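Local coordinates for 457aa long hypothetical protein (PDB 2CSU) that is of unknown function but has a CoA-binding Rossmann-type domain joined to flavodoxin-like and ligase-CoA domains, at residues T142-G150 / A163-K171. Residues are numbered along the deposited sequence; the frame is centred on the assembly and turned at random.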
ATOM      1  N   THR A 142      24.494  -8.610   4.490  1.00 22.44           N
ATOM      2  CA  THR A 142      23.344  -8.856   5.347  1.00 24.14           C
ATOM      3  C   THR A 142      22.915 -10.315   5.228  1.00 25.37           C
ATOM      4  O   THR A 142      23.444 -11.059   4.389  1.00 24.77           O
ATOM      5  CB  THR A 142      22.142  -7.979   4.903  1.00 24.75           C
ATOM      6  OG1 THR A 142      21.680  -8.393   3.609  1.00 26.94           O
ATOM      7  CG2 THR A 142      22.539  -6.550   4.825  1.00 26.17           C
ATOM      8  N   PHE A 143      21.958 -10.730   6.064  1.00 25.52           N
ATOM      9  CA  PHE A 143      21.446 -12.086   5.977  1.00 24.21           C
ATOM     10  C   PHE A 143      20.027 -12.077   5.410  1.00 23.75           C
ATOM     11  O   PHE A 143      19.245 -12.996   5.629  1.00 25.04           O
ATOM     12  CB  PHE A 143      21.517 -12.806   7.333  1.00 24.94           C
ATOM     13  CG  PHE A 143      20.813 -12.095   8.456  1.00 24.44           C
ATOM     14  CD1 PHE A 143      19.437 -12.220   8.626  1.00 24.11           C
ATOM     15  CD2 PHE A 143      21.528 -11.312   9.346  1.00 24.02           C
ATOM     16  CE1 PHE A 143      18.788 -11.574   9.675  1.00 23.91           C
ATOM     17  CE2 PHE A 143      20.896 -10.659  10.401  1.00 23.58           C
ATOM     18  CZ  PHE A 143      19.524 -10.788  10.569  1.00 24.26           C
ATOM     19  N   ILE A 144      19.705 -11.032   4.659  1.00 23.33           N
ATOM     20  CA  ILE A 144      18.394 -10.921   4.016  1.00 23.02           C
ATOM     21  C   ILE A 144      18.583 -10.555   2.543  1.00 23.34           C
ATOM     22  O   ILE A 144      19.662 -10.141   2.138  1.00 23.35           O
ATOM     23  CB  ILE A 144      17.483  -9.850   4.704  1.00 22.82           C
ATOM     24  CG1 ILE A 144      18.063  -8.452   4.512  1.00 21.42           C
ATOM     25  CG2 ILE A 144      17.320 -10.177   6.195  1.00 21.26           C
ATOM     26  CD1 ILE A 144      17.114  -7.350   4.987  1.00 22.47           C
ATOM     27  N   THR A 145      17.548 -10.719   1.731  1.00 25.03           N
ATOM     28  CA  THR A 145      17.672 -10.405   0.310  1.00 25.99           C
ATOM     29  C   THR A 145      17.991  -8.917   0.079  1.00 25.78           C
ATOM     30  O   THR A 145      17.550  -8.052   0.837  1.00 24.59           O
ATOM     31  CB  THR A 145      16.373 -10.805  -0.456  1.00 27.61           C
ATOM     32  OG1 THR A 145      16.606 -10.718  -1.863  1.00 31.08           O
ATOM     33  CG2 THR A 145      15.233  -9.883  -0.099  1.00 29.25           C
ATOM     34  N   VAL A 146      18.763  -8.627  -0.966  1.00 25.99           N
ATOM     35  CA  VAL A 146      19.156  -7.255  -1.281  1.00 26.11           C
ATOM     36  C   VAL A 146      17.985  -6.419  -1.818  1.00 27.11           C
ATOM     37  O   VAL A 146      17.128  -6.908  -2.550  1.00 27.73           O
ATOM     38  CB  VAL A 146      20.330  -7.239  -2.325  1.00 26.88           C
ATOM     39  CG1 VAL A 146      19.803  -7.559  -3.720  1.00 26.01           C
ATOM     40  CG2 VAL A 146      21.037  -5.894  -2.311  1.00 27.15           C
ATOM     41  N   ALA A 147      17.938  -5.153  -1.439  1.00 27.19           N
ATOM     42  CA  ALA A 147      16.867  -4.296  -1.909  1.00 29.14           C
ATOM     43  C   ALA A 147      17.151  -3.959  -3.372  1.00 29.57           C
ATOM     44  O   ALA A 147      18.268  -4.174  -3.861  1.00 29.32           O
ATOM     45  CB  ALA A 147      16.819  -3.008  -1.067  1.00 28.82           C
ATOM     46  N   LYS A 148      16.149  -3.449  -4.078  1.00 31.06           N
ATOM     47  CA  LYS A 148      16.367  -3.061  -5.464  1.00 32.07           C
ATOM     48  C   LYS A 148      17.258  -1.829  -5.482  1.00 32.63           C
ATOM     49  O   LYS A 148      17.394  -1.136  -4.476  1.00 32.82           O
ATOM     50  CB  LYS A 148      15.051  -2.748  -6.168  1.00 33.72           C
ATOM     51  CG  LYS A 148      14.262  -3.988  -6.564  1.00 35.72           C
ATOM     52  CD  LYS A 148      13.118  -3.636  -7.489  1.00 37.16           C
ATOM     53  CE  LYS A 148      12.551  -4.869  -8.173  1.00 38.46           C
ATOM     54  NZ  LYS A 148      11.424  -4.491  -9.079  1.00 40.47           N
ATOM     55  N   LYS A 149      17.857  -1.559  -6.631  1.00 32.17           N
ATOM     56  CA  LYS A 149      18.737  -0.398  -6.780  1.00 32.91           C
ATOM     57  C   LYS A 149      17.945   0.911  -6.691  1.00 31.91           C
ATOM     58  O   LYS A 149      16.819   1.021  -7.151  1.00 32.21           O
ATOM     59  CB  LYS A 149      19.416  -0.504  -8.145  1.00 34.37           C
ATOM     60  CG  LYS A 149      20.785   0.177  -8.176  1.00 37.33           C
ATOM     61  CD  LYS A 149      21.528  -0.090  -9.485  1.00 40.03           C
ATOM     62  CE  LYS A 149      22.823   0.724  -9.602  1.00 40.83           C
ATOM     63  NZ  LYS A 149      22.510   2.102  -9.972  1.00 43.41           N
ATOM     64  N   GLY A 150      18.559   1.917  -6.027  1.00 30.93           N
ATOM     65  CA  GLY A 150      17.862   3.189  -5.859  1.00 29.95           C
ATOM     66  C   GLY A 150      18.777   4.278  -5.293  1.00 30.21           C
ATOM     67  O   GLY A 150      19.968   4.098  -5.082  1.00 30.45           O
ATOM     68  N   ALA A 163      14.175  -5.244   7.365  1.00 23.94           N
ATOM     69  CA  ALA A 163      13.901  -6.344   6.446  1.00 23.56           C
ATOM     70  C   ALA A 163      12.506  -6.252   5.821  1.00 23.39           C
ATOM     71  O   ALA A 163      12.336  -6.425   4.608  1.00 23.31           O
ATOM     72  CB  ALA A 163      14.052  -7.672   7.171  1.00 24.47           C
ATOM     73  N   GLY A 164      11.508  -5.979   6.655  1.00 22.65           N
ATOM     74  CA  GLY A 164      10.148  -5.890   6.167  1.00 22.58           C
ATOM     75  C   GLY A 164       9.948  -4.795   5.135  1.00 22.68           C
ATOM     76  O   GLY A 164       9.146  -4.937   4.216  1.00 24.34           O
ATOM     77  N   ILE A 165      10.668  -3.697   5.299  1.00 22.81           N
ATOM     78  CA  ILE A 165      10.567  -2.585   4.375  1.00 22.79           C
ATOM     79  C   ILE A 165      11.280  -2.970   3.075  1.00 23.16           C
ATOM     80  O   ILE A 165      10.786  -2.696   1.992  1.00 23.65           O
ATOM     81  CB  ILE A 165      11.144  -1.282   5.032  1.00 21.49           C
ATOM     82  CG1 ILE A 165      10.125  -0.759   6.051  1.00 21.47           C
ATOM     83  CG2 ILE A 165      11.420  -0.207   3.988  1.00 21.83           C
ATOM     84  CD1 ILE A 165      10.590   0.428   6.882  1.00 19.04           C
ATOM     85  N   VAL A 166      12.422  -3.640   3.183  1.00 23.36           N
ATOM     86  CA  VAL A 166      13.136  -4.081   1.992  1.00 22.92           C
ATOM     87  C   VAL A 166      12.202  -4.959   1.156  1.00 23.00           C
ATOM     88  O   VAL A 166      12.072  -4.761  -0.053  1.00 22.67           O
ATOM     89  CB  VAL A 166      14.412  -4.859   2.375  1.00 24.09           C
ATOM     90  CG1 VAL A 166      15.004  -5.558   1.161  1.00 23.93           C
ATOM     91  CG2 VAL A 166      15.439  -3.902   2.959  1.00 24.01           C
ATOM     92  N   TYR A 167      11.525  -5.910   1.793  1.00 23.41           N
ATOM     93  CA  TYR A 167      10.604  -6.778   1.059  1.00 24.35           C
ATOM     94  C   TYR A 167       9.476  -5.958   0.482  1.00 24.93           C
ATOM     95  O   TYR A 167       8.997  -6.231  -0.617  1.00 26.32           O
ATOM     96  CB  TYR A 167      10.000  -7.866   1.957  1.00 24.19           C
ATOM     97  CG  TYR A 167      11.025  -8.657   2.733  1.00 24.25           C
ATOM     98  CD1 TYR A 167      12.336  -8.773   2.270  1.00 24.48           C
ATOM     99  CD2 TYR A 167      10.690  -9.282   3.938  1.00 24.01           C
ATOM    100  CE1 TYR A 167      13.291  -9.481   2.981  1.00 23.31           C
ATOM    101  CE2 TYR A 167      11.646 -10.000   4.658  1.00 23.70           C
ATOM    102  CZ  TYR A 167      12.941 -10.090   4.171  1.00 23.70           C
ATOM    103  OH  TYR A 167      13.896 -10.775   4.872  1.00 21.10           O
ATOM    104  N   LYS A 168       9.041  -4.953   1.237  1.00 25.16           N
ATOM    105  CA  LYS A 168       7.962  -4.097   0.790  1.00 24.74           C
ATOM    106  C   LYS A 168       8.332  -3.386  -0.497  1.00 25.42           C
ATOM    107  O   LYS A 168       7.641  -3.508  -1.502  1.00 24.85           O
ATOM    108  CB  LYS A 168       7.627  -3.057   1.860  1.00 25.71           C
ATOM    109  CG  LYS A 168       6.446  -2.148   1.488  1.00 25.30           C
ATOM    110  CD  LYS A 168       6.112  -1.183   2.622  1.00 25.26           C
ATOM    111  CE  LYS A 168       4.687  -0.655   2.517  1.00 26.41           C
ATOM    112  NZ  LYS A 168       4.413   0.223   1.355  1.00 27.89           N
ATOM    113  N   THR A 169       9.429  -2.635  -0.452  1.00 26.49           N
ATOM    114  CA  THR A 169       9.912  -1.873  -1.602  1.00 27.52           C
ATOM    115  C   THR A 169      10.206  -2.721  -2.838  1.00 27.94           C
ATOM    116  O   THR A 169       9.980  -2.283  -3.963  1.00 29.88           O
ATOM    117  CB  THR A 169      11.184  -1.103  -1.236  1.00 27.05           C
ATOM    118  OG1 THR A 169      12.090  -1.988  -0.565  1.00 26.27           O
ATOM    119  CG2 THR A 169      10.846   0.076  -0.323  1.00 27.74           C
ATOM    120  N   ILE A 170      10.716  -3.928  -2.619  1.00 28.20           N
ATOM    121  CA  ILE A 170      11.046  -4.836  -3.702  1.00 28.18           C
ATOM    122  C   ILE A 170       9.810  -5.075  -4.547  1.00 28.82           C
ATOM    123  O   ILE A 170       9.834  -4.887  -5.768  1.00 29.43           O
ATOM    124  CB  ILE A 170      11.586  -6.176  -3.152  1.00 27.35           C
ATOM    125  CG1 ILE A 170      13.015  -5.971  -2.642  1.00 27.02           C
ATOM    126  CG2 ILE A 170      11.544  -7.262  -4.235  1.00 28.31           C
ATOM    127  CD1 ILE A 170      13.629  -7.172  -1.973  1.00 26.98           C
ATOM    128  N   LYS A 171       8.724  -5.479  -3.898  1.00 30.04           N
ATOM    129  CA  LYS A 171       7.485  -5.721  -4.615  1.00 31.35           C
ATOM    130  C   LYS A 171       6.897  -4.436  -5.204  1.00 32.40           C
ATOM    131  O   LYS A 171       6.274  -4.466  -6.270  1.00 32.07           O
ATOM    132  CB  LYS A 171       6.445  -6.362  -3.691  1.00 31.73           C
ATOM    133  CG  LYS A 171       5.094  -6.529  -4.360  1.00 32.86           C
ATOM    134  CD  LYS A 171       4.163  -7.430  -3.568  1.00 35.02           C
ATOM    135  CE  LYS A 171       2.727  -7.286  -4.062  1.00 35.72           C
ATOM    136  NZ  LYS A 171       1.836  -8.318  -3.460  1.00 37.20           N
TER
HETATM  137  O   HOH W   1      15.356 -12.370   2.938  1.00 30.56           O
HETATM  138  O   HOH W   2      14.005  -2.349  -2.847  1.00 28.05           O
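Thr145 meets the Tyr167 ring at its edge, close to the ring plane, with CG2 3.7 Å from CE1. The carbonyl oxygen of Ala163, one helical turn earlier, lies over the centre of one face of the same ring, 3.1 Å above its plane. At the phenol end, Tyr167 OH comes 3.7 Å from both CB and CG2 of Ile144. A water takes the N-H of Thr145 and hydrogen-bonds to Tyr167 OH at 2.9 Å, tying the loop to the ring.

Thr145 turns its methyl in between its own backbone N and carbonyl carbon (chi1 -170° placing OG1 anti to N), and that methyl also meets Ile170 CD1 tip to tip. Ile144 CD1 packs against Ala163, 3.8 Å from its CB, while Val166 CG1 lies against the extended backbone, touching Thr145 O and Ala147 CA, and is 3.8 Å from Ala147 CB. Further along, a second water accepts from Lys148 N at 2.7 Å and donates to Thr169 OG1. The extended Lys148 chain passes Ile170 O with CE 3.6 Å away, and its NZ goes on to a salt bridge with Asp173.

Helix 159-171 links parallel strands 152-156 and 175-181, a beta-alpha-beta unit of the flavodoxin-like domain. The loop runs along it in the same general direction until strand 148-149 joins 175-181 in parallel, Lys148 bonding to Phe176. Val415 and Tyr414 of the second subunit pack on Tyr167 and Ile170. Apolar packing thus holds the loop, whose backbone the helix hydroxyls reach only through water.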